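Local coordinates for protein Tv2483 (Treponema vincentii, PDB 6DET) that binds L-arginine with high selectivity and probably serves as the solute-binding lipoprotein of an ABC transporter for this amino acid, at residues 67-70 / 71-75; 232-235 / 236-240. All coordinates share one frame; numbering follows the deposited sequence.

Interaction 1 (67-70 / 71-75); sequences TELC and RRLGI
Backbone bonds from Arg71 N to Thr67 O, Arg72 N to Glu68 O and Leu73 N to Leu69 O carry the last turns of helix 61-73 up to Gly74, whose positive phi (75°) closes the helix in a Schellman motif. There Ile75 N reaches back to Cys70 O at 3.1 Å, almost straight, and Gly74 N bonds to Arg71 O. Along one flank Glu68 takes two arginines at once. Its CG stands anti to the backbone N (chi1 173°) and the chain then bends at chi2, which swings the carboxylate forward over the following turn. Arg71 runs alongside and grips it side-on, NE to Glu68 OE1 at 2.9 Å and NH2 to Glu68 OE2 at 2.9 Å, both on the syn side. Arg72, extended from CG to NE, comes to the anti side of the same OE2, with NE at 2.8 Å from it and its guanidinium nearly perpendicular to the carboxylate. Two firm bonds on OE2 and one on OE1 thus fix the carboxylate's rotation. Two apolar pairs complete the contact: Leu69 CD2 lies 4.0 Å from Leu73 CD1, and Cys70 CB sits 3.7 Å from Ile75 CG1. Leu69 and Leu73 lean on helix 228-243, Glu68 touches Phe250 of helix 246-255, Cys70 meets Pro77 of strand 76-81, and Ile75 packs on Val32 of helix 28-35.

Interaction 2 (232-235 / 236-240); sequences AKIE and SVLAE
Leu238 N donates to Ile234 O at 2.9 Å in a nearly linear bond (172°), the shortest of four successive i to i+4 backbone bonds in this part of helix 228-243. The others run from Ser236 N to Ala232 O, from Val237 N to Lys233 O, at 3.3 Å the longest of the four, and from Ala239 N to Glu235 O. One side-chain pair accompanies the bond at Ile234. The side chains of Ile234 and Leu238 run alongside each other in the same direction, the CG2 branch of Ile234 3.8 Å from Leu238 CD1. In Ile234 that branch is the one anti to the backbone N, while CG1 (chi1 -65°) is turned beside the N and carries CD1 off on a separate path. Leu238 CG also rests 3.4 Å from Ile234 O, the same carbonyl oxygen that accepts its N-H. On the preceding residue, Val237 brings CG2 to 3.5 Å from Lys233 O. The carboxylate of Glu235 turns from this run: its chain is extended beyond CG, and OE2 accepts a hydrogen bond from Thr117 N. Ile234, Val237 and Leu238 face helix 61-73, where Leu69, Leu73 and Ile65 meet them. The chemistry is therefore divided: main-chain amides hold the turns together, methyl groups along one flank give the helix an apolar surface for its neighbour, and the Glu235 carboxylate ties the helix to the backbone N of Thr117.

How the interactions relate
Interaction 1 closes helix 61-73 well before interaction 2 opens within helix 228-243, yet their centres lie only about 11 Å apart, on the same side of the chain's centre and within one family 3 solute-binding range. The two helices pack directly: Leu69 CD2 comes 3.5 Å from Ile234 CD1, and Leu73 CD2 is 3.5 Å from Val237 CG2. At the border of this apolar seam, Arg72 NH1 forms a 2.8 Å salt bridge to Glu240 OE1, adding a link between the helices to the charge network of interaction 1. Early and late parts of the sequence are thereby joined side by side in the arginine-binding protein.

Interaction 1 (67-70 / 71-75)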
loop_
_atom_site.group_PDB
_atom_site.type_symbol
_atom_site.label_atom_id
_atom_site.label_comp_id
_atom_site.label_asym_id
_atom_site.label_seq_id
_atom_site.Cartn_x
_atom_site.Cartn_y
_atom_site.Cartn_z
ATOM N N THR A 67 0.860 -9.970 12.308
ATOM C CA THR A 67 0.979 -10.387 13.703
ATOM C C THR A 67 0.501 -11.827 13.879
ATOM O O THR A 67 1.146 -12.631 14.567
ATOM C CB THR A 67 0.181 -9.441 14.607
ATOM O OG1 THR A 67 0.725 -8.113 14.528
ATOM C CG2 THR A 67 0.231 -9.903 16.055
ATOM N N GLU A 68 -0.635 -12.172 13.258
ATOM C CA GLU A 68 -1.203 -13.508 13.405
ATOM C C GLU A 68 -0.414 -14.524 12.588
ATOM O O GLU A 68 -0.180 -15.649 13.044
ATOM C CB GLU A 68 -2.681 -13.495 12.989
ATOM C CG GLU A 68 -3.331 -14.875 12.932
ATOM C CD GLU A 68 -3.325 -15.598 14.263
ATOM O OE1 GLU A 68 -2.945 -14.998 15.299
ATOM O OE2 GLU A 68 -3.704 -16.801 14.279
ATOM N N LEU A 69 0.011 -14.138 11.386
ATOM C CA LEU A 69 0.839 -15.013 10.574
ATOM C C LEU A 69 2.109 -15.412 11.320
ATOM O O LEU A 69 2.463 -16.593 11.378
ATOM C CB LEU A 69 1.180 -14.319 9.271
ATOM C CG LEU A 69 2.124 -15.120 8.393
ATOM C CD1 LEU A 69 1.519 -15.354 7.027
ATOM C CD2 LEU A 69 3.403 -14.343 8.297
ATOM N N CYS A 70 2.814 -14.429 11.897
ATOM C CA CYS A 70 4.040 -14.744 12.626
ATOM C C CYS A 70 3.737 -15.566 13.870
ATOM O O CYS A 70 4.503 -16.473 14.230
ATOM C CB CYS A 70 4.778 -13.436 12.976
ATOM S SG CYS A 70 5.560 -12.646 11.600
ATOM N N ARG A 71 2.596 -15.311 14.520
ATOM C CA ARG A 71 2.243 -16.138 15.661
ATOM C C ARG A 71 2.136 -17.596 15.241
ATOM O O ARG A 71 2.674 -18.483 15.903
ATOM C CB ARG A 71 0.932 -15.690 16.299
ATOM C CG ARG A 71 0.621 -16.485 17.573
ATOM C CD ARG A 71 -0.777 -16.214 18.071
ATOM N NE ARG A 71 -1.768 -16.826 17.193
ATOM C CZ ARG A 71 -2.115 -18.110 17.246
ATOM N NH1 ARG A 71 -1.563 -18.905 18.142
ATOM N NH2 ARG A 71 -3.013 -18.600 16.402
ATOM N N ARG A 72 1.441 -17.853 14.135
ATOM C CA ARG A 72 1.288 -19.232 13.675
ATOM C C ARG A 72 2.620 -19.852 13.279
ATOM O O ARG A 72 2.789 -21.076 13.401
ATOM C CB ARG A 72 0.312 -19.284 12.498
ATOM C CG ARG A 72 -1.113 -18.992 12.903
ATOM C CD ARG A 72 -2.109 -19.106 11.747
ATOM N NE ARG A 72 -3.418 -18.592 12.131
ATOM C CZ ARG A 72 -4.569 -18.961 11.576
ATOM N NH1 ARG A 72 -4.585 -19.870 10.607
ATOM N NH2 ARG A 72 -5.707 -18.413 11.989
ATOM N N LEU A 73 3.547 -19.057 12.744
ATOM C CA LEU A 73 4.863 -19.562 12.357
ATOM C C LEU A 73 5.833 -19.680 13.518
ATOM O O LEU A 73 6.948 -20.204 13.336
ATOM C CB LEU A 73 5.473 -18.672 11.280
ATOM C CG LEU A 73 4.802 -18.782 9.911
ATOM C CD1 LEU A 73 5.343 -17.742 8.992
ATOM C CD2 LEU A 73 5.019 -20.200 9.319
ATOM N N GLY A 74 5.436 -19.261 14.714
ATOM C CA GLY A 74 6.323 -19.390 15.859
ATOM C C GLY A 74 7.460 -18.385 15.883
ATOM O O GLY A 74 8.493 -18.652 16.513
ATOM N N ILE A 75 7.276 -17.214 15.263
ATOM C CA ILE A 75 8.316 -16.204 15.119
ATOM C C ILE A 75 7.751 -14.863 15.558
ATOM O O ILE A 75 6.533 -14.646 15.558
ATOM C CB ILE A 75 8.856 -16.104 13.667
ATOM C CG1 ILE A 75 7.766 -15.641 12.695
ATOM C CG2 ILE A 75 9.439 -17.455 13.226
ATOM C CD1 ILE A 75 8.222 -15.565 11.245
#

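Interaction 2 (232-235 / 236-240)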
loop_
_atom_site.group_PDB
_atom_site.type_symbol
_atom_site.label_atom_id
_atom_site.label_comp_id
_atom_site.label_asym_id
_atom_site.label_seq_id
_atom_site.Cartn_x
_atom_site.Cartn_y
_atom_site.Cartn_z
ATOM N N ALA A 232 7.046 -18.769 0.007
ATOM C CA ALA A 232 6.182 -19.953 -0.007
ATOM C C ALA A 232 5.632 -20.265 1.380
ATOM O O ALA A 232 4.458 -20.627 1.520
ATOM C CB ALA A 232 6.935 -21.170 -0.548
ATOM N N LYS A 233 6.471 -20.162 2.418
ATOM C CA LYS A 233 6.000 -20.407 3.778
ATOM C C LYS A 233 4.918 -19.414 4.151
ATOM O O LYS A 233 3.863 -19.780 4.688
ATOM C CB LYS A 233 7.170 -20.309 4.773
ATOM C CG LYS A 233 6.956 -21.074 6.052
ATOM C CD LYS A 233 7.267 -22.523 5.810
ATOM C CE LYS A 233 6.997 -23.377 6.997
ATOM N NZ LYS A 233 7.265 -24.782 6.640
ATOM N N ILE A 234 5.190 -18.132 3.896
ATOM C CA ILE A 234 4.241 -17.057 4.170
ATOM C C ILE A 234 2.925 -17.316 3.446
ATOM O O ILE A 234 1.839 -17.212 4.023
ATOM C CB ILE A 234 4.842 -15.717 3.735
ATOM C CG1 ILE A 234 6.082 -15.352 4.579
ATOM C CG2 ILE A 234 3.757 -14.622 3.783
ATOM C CD1 ILE A 234 5.817 -15.048 5.932
ATOM N N GLU A 235 3.010 -17.655 2.169
ATOM C CA GLU A 235 1.790 -17.849 1.392
ATOM C C GLU A 235 0.979 -19.024 1.929
ATOM O O GLU A 235 -0.257 -18.979 1.936
ATOM C CB GLU A 235 2.140 -18.046 -0.078
ATOM C CG GLU A 235 2.575 -16.753 -0.752
ATOM C CD GLU A 235 2.906 -16.927 -2.210
ATOM O OE1 GLU A 235 3.380 -18.027 -2.598
ATOM O OE2 GLU A 235 2.681 -15.965 -2.968
ATOM N N SER A 236 1.649 -20.074 2.412
ATOM C CA SER A 236 0.906 -21.203 2.954
ATOM C C SER A 236 0.067 -20.795 4.161
ATOM O O SER A 236 -1.080 -21.232 4.311
ATOM C CB SER A 236 1.869 -22.321 3.343
ATOM O OG SER A 236 1.131 -23.432 3.799
ATOM N N VAL A 237 0.633 -19.978 5.044
ATOM C CA VAL A 237 -0.090 -19.538 6.232
ATOM C C VAL A 237 -1.177 -18.531 5.871
ATOM O O VAL A 237 -2.276 -18.550 6.447
ATOM C CB VAL A 237 0.893 -18.957 7.254
ATOM C CG1 VAL A 237 0.133 -18.508 8.485
ATOM C CG2 VAL A 237 1.941 -20.018 7.610
ATOM N N LEU A 238 -0.880 -17.602 4.960
ATOM C CA LEU A 238 -1.909 -16.664 4.509
ATOM C C LEU A 238 -3.126 -17.405 3.970
ATOM O O LEU A 238 -4.267 -16.990 4.196
ATOM C CB LEU A 238 -1.356 -15.739 3.428
ATOM C CG LEU A 238 -0.368 -14.652 3.888
ATOM C CD1 LEU A 238 0.151 -13.831 2.698
ATOM C CD2 LEU A 238 -1.021 -13.744 4.950
ATOM N N ALA A 239 -2.900 -18.478 3.213
ATOM C CA ALA A 239 -4.025 -19.241 2.669
ATOM C C ALA A 239 -4.865 -19.837 3.787
ATOM O O ALA A 239 -6.101 -19.765 3.754
ATOM C CB ALA A 239 -3.518 -20.325 1.724
ATOM N N GLU A 240 -4.211 -20.421 4.790
ATOM C CA GLU A 240 -4.914 -20.970 5.941
ATOM C C GLU A 240 -5.721 -19.881 6.634
ATOM O O GLU A 240 -6.880 -20.095 7.014
ATOM C CB GLU A 240 -3.898 -21.598 6.906
ATOM C CG GLU A 240 -4.471 -22.205 8.192
ATOM C CD GLU A 240 -3.382 -22.736 9.142
ATOM O OE1 GLU A 240 -2.777 -21.930 9.882
ATOM O OE2 GLU A 240 -3.120 -23.959 9.140
#